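Local coordinates for protein leucine aminopeptidase (Legionella pneumophila, PDB 5GNE) that probably removes amino-terminal residues from peptides as a zinc-dependent aminopeptidase of peptidase family M28, at residues K50-V54 with C55-L59. Residues are numbered along the deposited sequence; the frame is centred on the assembly and turned at random.
Sequences KMRPV and CGNYL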
loop_
_atom_site.group_PDB
_atom_site.type_symbol
_atom_site.label_atom_id
_atom_site.label_comp_id
_atom_site.label_asym_id
_atom_site.label_seq_id
_atom_site.Cartn_x
_atom_site.Cartn_y
_atom_site.Cartn_z
ATOM N N LYS A 50 3.442 9.591 -18.153
ATOM C CA LYS A 50 4.166 9.161 -19.333
ATOM C C LYS A 50 5.661 8.935 -19.058
ATOM O O LYS A 50 6.271 8.042 -19.651
ATOM C CB LYS A 50 3.945 10.212 -20.426
ATOM C CG LYS A 50 4.517 9.934 -21.799
ATOM C CD LYS A 50 4.121 11.105 -22.717
ATOM C CE LYS A 50 5.186 11.430 -23.762
ATOM N NZ LYS A 50 4.926 12.739 -24.432
ATOM N N MET A 51 6.244 9.709 -18.136
ATOM C CA MET A 51 7.665 9.573 -17.824
ATOM C C MET A 51 7.939 8.566 -16.716
ATOM O O MET A 51 9.091 8.199 -16.482
ATOM C CB MET A 51 8.262 10.929 -17.444
ATOM C CG MET A 51 8.228 11.962 -18.588
ATOM S SD MET A 51 8.956 11.362 -20.141
ATOM C CE MET A 51 10.626 11.059 -19.603
ATOM N N ARG A 52 6.884 8.093 -16.057
ATOM C CA ARG A 52 7.040 7.194 -14.913
ATOM C C ARG A 52 7.903 5.923 -15.138
ATOM O O ARG A 52 8.703 5.573 -14.272
ATOM C CB ARG A 52 5.661 6.803 -14.372
ATOM C CG ARG A 52 5.730 6.008 -13.088
ATOM C CD ARG A 52 4.381 5.913 -12.433
ATOM N NE ARG A 52 4.415 5.067 -11.244
ATOM C CZ ARG A 52 3.387 4.917 -10.413
ATOM N NH1 ARG A 52 2.252 5.586 -10.628
ATOM N NH2 ARG A 52 3.499 4.112 -9.362
ATOM N N PRO A 53 7.748 5.223 -16.276
ATOM C CA PRO A 53 8.632 4.058 -16.510
ATOM C C PRO A 53 10.132 4.412 -16.602
ATOM O O PRO A 53 10.991 3.651 -16.168
ATOM C CB PRO A 53 8.155 3.508 -17.860
ATOM C CG PRO A 53 6.792 4.036 -18.038
ATOM C CD PRO A 53 6.786 5.401 -17.381
ATOM N N VAL A 54 10.425 5.532 -17.244
ATOM C CA VAL A 54 11.791 6.012 -17.404
ATOM C C VAL A 54 12.325 6.707 -16.151
ATOM O O VAL A 54 13.449 6.453 -15.713
ATOM C CB VAL A 54 11.891 6.967 -18.615
ATOM C CG1 VAL A 54 13.250 7.572 -18.703
ATOM C CG2 VAL A 54 11.552 6.209 -19.894
ATOM N N CYS A 55 11.500 7.579 -15.580
ATOM C CA CYS A 55 11.949 8.531 -14.580
ATOM C C CYS A 55 11.463 8.269 -13.167
ATOM O O CYS A 55 11.849 8.989 -12.245
ATOM C CB CYS A 55 11.516 9.934 -14.986
ATOM S SG CYS A 55 12.287 10.527 -16.502
ATOM N N GLY A 56 10.567 7.297 -12.996
ATOM C CA GLY A 56 10.082 6.948 -11.669
ATOM C C GLY A 56 8.862 7.731 -11.249
ATOM O O GLY A 56 8.450 8.695 -11.885
ATOM N N ASN A 57 8.297 7.334 -10.124
ATOM C CA ASN A 57 7.159 8.026 -9.566
ATOM C C ASN A 57 7.643 9.244 -8.787
ATOM O O ASN A 57 8.830 9.444 -8.648
ATOM C CB ASN A 57 6.360 7.076 -8.676
ATOM C CG ASN A 57 4.984 7.593 -8.380
ATOM O OD1 ASN A 57 4.443 8.392 -9.138
ATOM N ND2 ASN A 57 4.403 7.139 -7.279
ATOM N N TYR A 58 6.719 10.055 -8.290
ATOM C CA TYR A 58 7.083 11.188 -7.451
ATOM C C TYR A 58 6.499 11.071 -6.049
ATOM O O TYR A 58 5.561 10.323 -5.811
ATOM C CB TYR A 58 6.606 12.490 -8.081
ATOM C CG TYR A 58 5.107 12.651 -8.097
ATOM C CD1 TYR A 58 4.326 11.997 -9.048
ATOM C CD2 TYR A 58 4.491 13.511 -7.229
ATOM C CE1 TYR A 58 2.972 12.167 -9.086
ATOM C CE2 TYR A 58 3.124 13.703 -7.264
ATOM C CZ TYR A 58 2.375 13.037 -8.188
ATOM O OH TYR A 58 1.014 13.233 -8.205
ATOM N N LEU A 59 7.075 11.814 -5.119
ATOM C CA LEU A 59 6.588 11.803 -3.751
ATOM C C LEU A 59 5.976 13.158 -3.435
ATOM O O LEU A 59 6.622 14.176 -3.606
ATOM C CB LEU A 59 7.735 11.503 -2.794
ATOM C CG LEU A 59 7.435 11.432 -1.292
ATOM C CD1 LEU A 59 6.532 10.232 -0.947
ATOM C CD2 LEU A 59 8.749 11.398 -0.518
#
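Arg52, with CG anti to the backbone N (chi1 -173°) and the chain extended as far as NE, runs alongside Asn57, whose CG is likewise anti to the main-chain N (chi1 -164°). The two side chains point the same way, and their flat ends stack with planes almost parallel, 4° apart. Asn57 CG sits over the centre of the guanidinium, 3.7 Å from Arg52 CZ. Asn57 ND2 donates to the carbonyl of Ala314, and OD1 takes a weak bond from Tyr58 N, which together fix the rotation of the amide.

The backbone behind this stack is the C-terminal end of helix 42-55. Cys55 N donates to Met51 O, and Gly56 N reaches Arg52 O at 2.8 Å. Gly56 is the first residue out of the helix, with positive phi, as glycine commonly is at a helix C-terminus, and the chain turns to bring Asn57 against one face of the Arg52 guanidinium. On another side of the helix end, Met51 CE lies 3.6 Å from Cys55 SG, while Val54 CG1 lies 3.8 Å from the same sulfur.

That sulfur forms the disulfide to Cys15, tying the helix end to helix 14-20, whose Leu16 and Gln19 Met51 also touches. Arg52 extends to the zinc site, touching His344 and making a long, weak ion pair with Glu239, both zinc ligands. Beyond the turn, Tyr58 packs on strand 8-13 and Leu59 pairs with Ile11, adding strand 59-60 to the N-terminal antiparallel sheet.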